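Long-range contact in penicillin-binding protein PbpB (Mycobacterium tuberculosis, PDB 6KGU), which builds cross-linked peptidoglycan from lipid intermediates and is inactivated by beta-lactam antibiotics such as aztreonam: residues 212-224 and 231-243. Residues are numbered along the deposited sequence; the frame is centred on the assembly and turned at random.
Sequences AKNLSGAHNVSAV and GEVLAMANDNTFD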
ATOM      1  N   ALA A 212      -2.906   1.731  15.948  1.00 25.55           N
ATOM      2  CA  ALA A 212      -1.715   0.915  15.692  1.00 31.69           C
ATOM      3  C   ALA A 212      -0.445   1.692  16.019  1.00 25.54           C
ATOM      4  O   ALA A 212       0.510   1.143  16.589  1.00 27.63           O
ATOM      5  CB  ALA A 212      -1.684   0.450  14.236  1.00 27.57           C
ATOM      6  N   LYS A 213      -0.427   2.981  15.690  1.00 28.15           N
ATOM      7  CA  LYS A 213       0.737   3.798  16.003  1.00 26.82           C
ATOM      8  C   LYS A 213       0.911   3.930  17.511  1.00 31.16           C
ATOM      9  O   LYS A 213       2.018   3.725  18.034  1.00 29.14           O
ATOM     10  CB  LYS A 213       0.610   5.164  15.333  1.00 28.78           C
ATOM     11  CG  LYS A 213       1.882   6.027  15.381  1.00 29.69           C
ATOM     12  CD  LYS A 213       1.937   6.898  16.628  1.00 32.12           C
ATOM     13  CE  LYS A 213       3.065   7.921  16.554  1.00 31.56           C
ATOM     14  NZ  LYS A 213       3.184   8.634  17.823  1.00 35.33           N
ATOM     15  N   ASN A 214      -0.177   4.258  18.229  1.00 28.90           N
ATOM     16  CA  ASN A 214      -0.116   4.382  19.689  1.00 33.39           C
ATOM     17  C   ASN A 214       0.270   3.064  20.360  1.00 31.58           C
ATOM     18  O   ASN A 214       1.069   3.054  21.299  1.00 36.27           O
ATOM     19  CB  ASN A 214      -1.459   4.865  20.244  1.00 25.48           C
ATOM     20  CG  ASN A 214      -1.866   6.222  19.704  1.00 33.84           C
ATOM     21  OD1 ASN A 214      -1.063   6.928  19.102  1.00 34.53           O
ATOM     22  ND2 ASN A 214      -3.128   6.601  19.929  1.00 31.64           N
ATOM     23  N   LEU A 215      -0.289   1.941  19.899  1.00 32.50           N
ATOM     24  CA  LEU A 215      -0.034   0.667  20.575  1.00 30.25           C
ATOM     25  C   LEU A 215       1.367   0.144  20.299  1.00 40.20           C
ATOM     26  O   LEU A 215       2.023  -0.391  21.204  1.00 34.56           O
ATOM     27  CB  LEU A 215      -1.060  -0.378  20.144  1.00 32.55           C
ATOM     28  CG  LEU A 215      -2.465  -0.231  20.730  1.00 34.50           C
ATOM     29  CD1 LEU A 215      -3.388  -1.292  20.163  1.00 38.41           C
ATOM     30  CD2 LEU A 215      -2.421  -0.343  22.235  1.00 35.27           C
ATOM     31  N   SER A 216       1.826   0.240  19.045  1.00 33.99           N
ATOM     32  CA  SER A 216       3.121  -0.319  18.668  1.00 33.15           C
ATOM     33  C   SER A 216       4.297   0.558  19.077  1.00 29.92           C
ATOM     34  O   SER A 216       5.438   0.078  19.057  1.00 31.98           O
ATOM     35  CB  SER A 216       3.188  -0.523  17.158  1.00 30.26           C
ATOM     36  OG  SER A 216       3.231   0.746  16.523  1.00 31.64           O
ATOM     37  N   GLY A 217       4.061   1.824  19.421  1.00 32.26           N
ATOM     38  CA  GLY A 217       5.185   2.718  19.650  1.00 27.41           C
ATOM     39  C   GLY A 217       5.926   3.144  18.401  1.00 33.67           C
ATOM     40  O   GLY A 217       6.978   3.784  18.510  1.00 28.55           O
ATOM     41  N   ALA A 218       5.408   2.814  17.211  1.00 29.81           N
ATOM     42  CA  ALA A 218       6.044   3.224  15.964  1.00 28.93           C
ATOM     43  C   ALA A 218       6.083   4.749  15.840  1.00 31.27           C
ATOM     44  O   ALA A 218       5.235   5.464  16.383  1.00 30.95           O
ATOM     45  CB  ALA A 218       5.291   2.621  14.766  1.00 29.57           C
ATOM     46  N   HIS A 219       7.075   5.245  15.094  1.00 30.41           N
ATOM     47  CA  HIS A 219       7.161   6.676  14.796  1.00 33.85           C
ATOM     48  C   HIS A 219       6.041   7.126  13.875  1.00 31.93           C
ATOM     49  O   HIS A 219       5.656   8.297  13.895  1.00 31.68           O
ATOM     50  CB  HIS A 219       8.487   7.027  14.111  1.00 31.80           C
ATOM     51  CG  HIS A 219       9.688   6.956  14.997  1.00 52.73           C
ATOM     52  ND1 HIS A 219      10.973   6.902  14.491  1.00 60.49           N
ATOM     53  CD2 HIS A 219       9.809   6.949  16.345  1.00 53.45           C
ATOM     54  CE1 HIS A 219      11.832   6.849  15.494  1.00 67.38           C
ATOM     55  NE2 HIS A 219      11.154   6.881  16.629  1.00 65.61           N
ATOM     56  N   ASN A 220       5.566   6.244  13.002  1.00 31.50           N
ATOM     57  CA  ASN A 220       4.417   6.572  12.169  1.00 35.06           C
ATOM     58  C   ASN A 220       3.889   5.284  11.557  1.00 29.19           C
ATOM     59  O   ASN A 220       4.579   4.265  11.539  1.00 26.76           O
ATOM     60  CB  ASN A 220       4.762   7.611  11.092  1.00 38.92           C
ATOM     61  CG  ASN A 220       6.055   7.322  10.398  1.00 41.89           C
ATOM     62  OD1 ASN A 220       7.118   7.863  10.749  1.00 40.90           O
ATOM     63  ND2 ASN A 220       5.988   6.458   9.395  1.00 38.23           N
ATOM     64  N   VAL A 221       2.636   5.330  11.108  1.00 26.70           N
ATOM     65  CA  VAL A 221       1.943   4.169  10.550  1.00 24.34           C
ATOM     66  C   VAL A 221       1.147   4.666   9.353  1.00 26.32           C
ATOM     67  O   VAL A 221       0.630   5.785   9.364  1.00 28.82           O
ATOM     68  CB  VAL A 221       1.016   3.480  11.594  1.00 27.25           C
ATOM     69  CG1 VAL A 221       0.170   2.297  10.976  1.00 24.30           C
ATOM     70  CG2 VAL A 221       1.827   2.939  12.760  1.00 25.30           C
ATOM     71  N   SER A 222       1.043   3.841   8.320  1.00 24.74           N
ATOM     72  CA  SER A 222       0.180   4.182   7.204  1.00 25.73           C
ATOM     73  C   SER A 222      -0.385   2.892   6.629  1.00 26.66           C
ATOM     74  O   SER A 222       0.137   1.804   6.871  1.00 27.84           O
ATOM     75  CB  SER A 222       0.931   4.992   6.145  1.00 30.62           C
ATOM     76  OG  SER A 222       2.044   4.257   5.717  1.00 37.95           O
ATOM     77  N   ALA A 223      -1.483   3.028   5.889  1.00 22.13           N
ATOM     78  CA  ALA A 223      -2.210   1.886   5.360  1.00 26.60           C
ATOM     79  C   ALA A 223      -2.955   2.322   4.103  1.00 27.82           C
ATOM     80  O   ALA A 223      -3.420   3.465   3.994  1.00 29.00           O
ATOM     81  CB  ALA A 223      -3.203   1.287   6.385  1.00 22.06           C
ATOM     82  N   VAL A 224      -3.066   1.394   3.161  1.00 24.90           N
ATOM     83  CA  VAL A 224      -3.757   1.616   1.894  1.00 26.68           C
ATOM     84  C   VAL A 224      -4.668   0.421   1.657  1.00 28.53           C
ATOM     85  O   VAL A 224      -4.258  -0.726   1.863  1.00 26.14           O
ATOM     86  CB  VAL A 224      -2.762   1.779   0.720  1.00 30.77           C
ATOM     87  CG1 VAL A 224      -3.504   1.749  -0.644  1.00 25.64           C
ATOM     88  CG2 VAL A 224      -1.924   3.079   0.889  1.00 27.48           C
ATOM     89  N   GLY A 231      -8.241  -1.675  -8.677  1.00 30.35           N
ATOM     90  CA  GLY A 231      -7.156  -0.886  -8.113  1.00 26.40           C
ATOM     91  C   GLY A 231      -7.552   0.496  -7.653  1.00 29.02           C
ATOM     92  O   GLY A 231      -6.676   1.315  -7.356  1.00 31.04           O
ATOM     93  N   GLU A 232      -8.844   0.785  -7.557  1.00 28.62           N
ATOM     94  CA  GLU A 232      -9.249   2.070  -7.022  1.00 30.14           C
ATOM     95  C   GLU A 232      -8.858   2.152  -5.553  1.00 29.59           C
ATOM     96  O   GLU A 232      -8.848   1.148  -4.835  1.00 29.35           O
ATOM     97  CB  GLU A 232     -10.754   2.286  -7.203  1.00 30.08           C
ATOM     98  CG  GLU A 232     -11.179   2.482  -8.658  1.00 34.02           C
ATOM     99  CD  GLU A 232     -12.647   2.856  -8.817  1.00 40.39           C
ATOM    100  OE1 GLU A 232     -13.479   2.471  -7.960  1.00 37.71           O
ATOM    101  OE2 GLU A 232     -12.970   3.544  -9.811  1.00 50.76           O
ATOM    102  N   VAL A 233      -8.501   3.358  -5.122  1.00 29.20           N
ATOM    103  CA  VAL A 233      -8.088   3.605  -3.743  1.00 23.76           C
ATOM    104  C   VAL A 233      -9.333   3.794  -2.882  1.00 28.46           C
ATOM    105  O   VAL A 233     -10.008   4.826  -2.969  1.00 25.87           O
ATOM    106  CB  VAL A 233      -7.172   4.826  -3.648  1.00 27.34           C
ATOM    107  CG1 VAL A 233      -6.858   5.123  -2.180  1.00 26.49           C
ATOM    108  CG2 VAL A 233      -5.885   4.589  -4.477  1.00 24.85           C
ATOM    109  N   LEU A 234      -9.630   2.802  -2.038  1.00 24.62           N
ATOM    110  CA  LEU A 234     -10.791   2.868  -1.145  1.00 26.83           C
ATOM    111  C   LEU A 234     -10.465   3.517   0.197  1.00 26.93           C
ATOM    112  O   LEU A 234     -11.355   4.084   0.841  1.00 31.56           O
ATOM    113  CB  LEU A 234     -11.347   1.457  -0.902  1.00 26.51           C
ATOM    114  CG  LEU A 234     -11.844   0.655  -2.120  1.00 32.02           C
ATOM    115  CD1 LEU A 234     -12.554  -0.625  -1.686  1.00 29.84           C
ATOM    116  CD2 LEU A 234     -12.772   1.506  -3.004  1.00 32.23           C
ATOM    117  N   ALA A 235      -9.220   3.419   0.649  1.00 28.80           N
ATOM    118  CA  ALA A 235      -8.775   4.092   1.865  1.00 31.03           C
ATOM    119  C   ALA A 235      -7.280   4.348   1.746  1.00 30.01           C
ATOM    120  O   ALA A 235      -6.545   3.515   1.208  1.00 25.71           O
ATOM    121  CB  ALA A 235      -9.063   3.265   3.131  1.00 23.91           C
ATOM    122  N   MET A 236      -6.837   5.496   2.257  1.00 26.77           N
ATOM    123  CA  MET A 236      -5.411   5.812   2.302  1.00 27.45           C
ATOM    124  C   MET A 236      -5.231   6.667   3.549  1.00 26.07           C
ATOM    125  O   MET A 236      -5.791   7.765   3.628  1.00 26.51           O
ATOM    126  CB  MET A 236      -4.962   6.549   1.030  1.00 25.20           C
ATOM    127  CG  MET A 236      -3.482   6.899   0.959  1.00 34.13           C
ATOM    128  SD  MET A 236      -2.999   7.720  -0.596  1.00 30.71           S
ATOM    129  CE  MET A 236      -2.786   6.289  -1.663  1.00 26.96           C
ATOM    130  N   ALA A 237      -4.494   6.164   4.528  1.00 25.45           N
ATOM    131  CA  ALA A 237      -4.437   6.838   5.818  1.00 28.67           C
ATOM    132  C   ALA A 237      -3.046   6.769   6.427  1.00 27.64           C
ATOM    133  O   ALA A 237      -2.286   5.822   6.203  1.00 27.44           O
ATOM    134  CB  ALA A 237      -5.441   6.240   6.808  1.00 23.64           C
ATOM    135  N   ASN A 238      -2.731   7.793   7.215  1.00 27.06           N
ATOM    136  CA  ASN A 238      -1.567   7.787   8.080  1.00 25.61           C
ATOM    137  C   ASN A 238      -2.003   8.242   9.461  1.00 27.39           C
ATOM    138  O   ASN A 238      -3.100   8.777   9.636  1.00 26.63           O
ATOM    139  CB  ASN A 238      -0.452   8.685   7.535  1.00 26.51           C
ATOM    140  CG  ASN A 238      -0.990   9.968   6.971  1.00 29.01           C
ATOM    141  OD1 ASN A 238      -1.170  10.098   5.752  1.00 28.18           O
ATOM    142  ND2 ASN A 238      -1.278  10.931   7.855  1.00 29.46           N
ATOM    143  N   ASP A 239      -1.141   8.000  10.448  1.00 30.62           N
ATOM    144  CA  ASP A 239      -1.401   8.487  11.794  1.00 27.32           C
ATOM    145  C   ASP A 239      -1.159   9.994  11.853  1.00 32.11           C
ATOM    146  O   ASP A 239      -0.528  10.580  10.966  1.00 27.74           O
ATOM    147  CB  ASP A 239      -0.491   7.782  12.798  1.00 29.88           C
ATOM    148  CG  ASP A 239       0.959   8.232  12.679  1.00 37.47           C
ATOM    149  OD1 ASP A 239       1.612   7.906  11.650  1.00 36.43           O
ATOM    150  OD2 ASP A 239       1.447   8.899  13.619  1.00 31.73           O
ATOM    151  N   ASN A 240      -1.669  10.620  12.918  1.00 27.04           N
ATOM    152  CA  ASN A 240      -1.301  11.997  13.261  1.00 28.05           C
ATOM    153  C   ASN A 240      -1.760  13.001  12.195  1.00 29.21           C
ATOM    154  O   ASN A 240      -1.093  14.016  11.966  1.00 30.01           O
ATOM    155  CB  ASN A 240       0.215  12.111  13.478  1.00 33.46           C
ATOM    156  CG  ASN A 240       0.616  13.364  14.249  1.00 36.98           C
ATOM    157  OD1 ASN A 240      -0.156  13.873  15.064  1.00 31.74           O
ATOM    158  ND2 ASN A 240       1.829  13.866  13.991  1.00 30.08           N
ATOM    159  N   THR A 241      -2.888  12.716  11.531  1.00 27.10           N
ATOM    160  CA  THR A 241      -3.330  13.511  10.389  1.00 24.15           C
ATOM    161  C   THR A 241      -3.852  14.866  10.845  1.00 34.27           C
ATOM    162  O   THR A 241      -4.675  14.951  11.766  1.00 29.01           O
ATOM    163  CB  THR A 241      -4.431  12.786   9.621  1.00 27.35           C
ATOM    164  OG1 THR A 241      -3.987  11.475   9.244  1.00 30.87           O
ATOM    165  CG2 THR A 241      -4.802  13.568   8.369  1.00 27.71           C
ATOM    166  N   PHE A 242      -3.427  15.923  10.158  1.00 30.61           N
ATOM    167  CA  PHE A 242      -3.809  17.266  10.559  1.00 31.08           C
ATOM    168  C   PHE A 242      -5.299  17.519  10.321  1.00 32.72           C
ATOM    169  O   PHE A 242      -6.007  16.756   9.651  1.00 30.90           O
ATOM    170  CB  PHE A 242      -2.985  18.304   9.811  1.00 26.44           C
ATOM    171  CG  PHE A 242      -3.500  18.624   8.428  1.00 30.14           C
ATOM    172  CD1 PHE A 242      -3.533  17.650   7.436  1.00 28.31           C
ATOM    173  CD2 PHE A 242      -3.915  19.906   8.114  1.00 30.72           C
ATOM    174  CE1 PHE A 242      -3.980  17.945   6.148  1.00 29.46           C
ATOM    175  CE2 PHE A 242      -4.363  20.206   6.839  1.00 30.78           C
ATOM    176  CZ  PHE A 242      -4.388  19.216   5.848  1.00 30.68           C
ATOM    177  N   ASP A 243      -5.770  18.631  10.871  1.00 30.30           N
ATOM    178  CA  ASP A 243      -7.174  19.006  10.736  1.00 26.98           C
ATOM    179  C   ASP A 243      -7.272  20.266   9.890  1.00 29.36           C
ATOM    180  O   ASP A 243      -6.961  21.362  10.385  1.00 33.30           O
ATOM    181  CB  ASP A 243      -7.801  19.231  12.113  1.00 32.27           C
ATOM    182  CG  ASP A 243      -9.277  19.563  12.046  1.00 37.58           C
ATOM    183  OD1 ASP A 243      -9.830  19.781  10.939  1.00 35.08           O
ATOM    184  OD2 ASP A 243      -9.882  19.628  13.126  1.00 41.42           O
TER
HETATM  185  O   HOH W   1       3.725  10.271  13.183  1.00 36.50           O
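Asp239 places CG between its own backbone N and carbonyl carbon (chi1 72°), while Lys213 swings CG anti to its N and bends at chi2 (-89°); the two turns bring the lysine chain obliquely across the carboxylate. The bend leaves Lys213 CG, CD and CE all 3.4 to 3.6 Å from Asp239 OD2, so methylenes do the touching. The charged ends stay beyond salt-bridge range, with Lys213 NZ 4.6 Å from Asp239 OD2. Asp239 OD1 accepts from Val221 N at 2.8 Å; the donor stands well above the carboxylate plane, yet the N-H points almost straight at the oxygen (162°). OD1 thus replaces the carbonyl expected in a regular hydrogen-bonded pair, and Asp239 O instead accepts from Asn238 ND2 at 3.2 Å. Asp239 N returns a bond to Val221 O, and a water donates to both Asp239 OD2 and His219 O. Strands 220-224 and 235-238 run antiparallel, Ala223 and Ala237 bonding both ways: Ala223 N to Ala237 O at 2.9 Å, Ala237 N to Ala223 O at 3.0 Å. Val224 CG2 meets Met236 CG at 4.1 Å on a face covered by helices 390-401 and 259-262. Strand 233-238 is outermost in the transpeptidase sheet. Gln202 and Gln210 of helix 199-216 add bonds to Met236 O and Asn240 N. With strand backbone, water and lysine around it, the carboxylate probably remains ionised, adding longer-range attraction to Lys213's methylene contact.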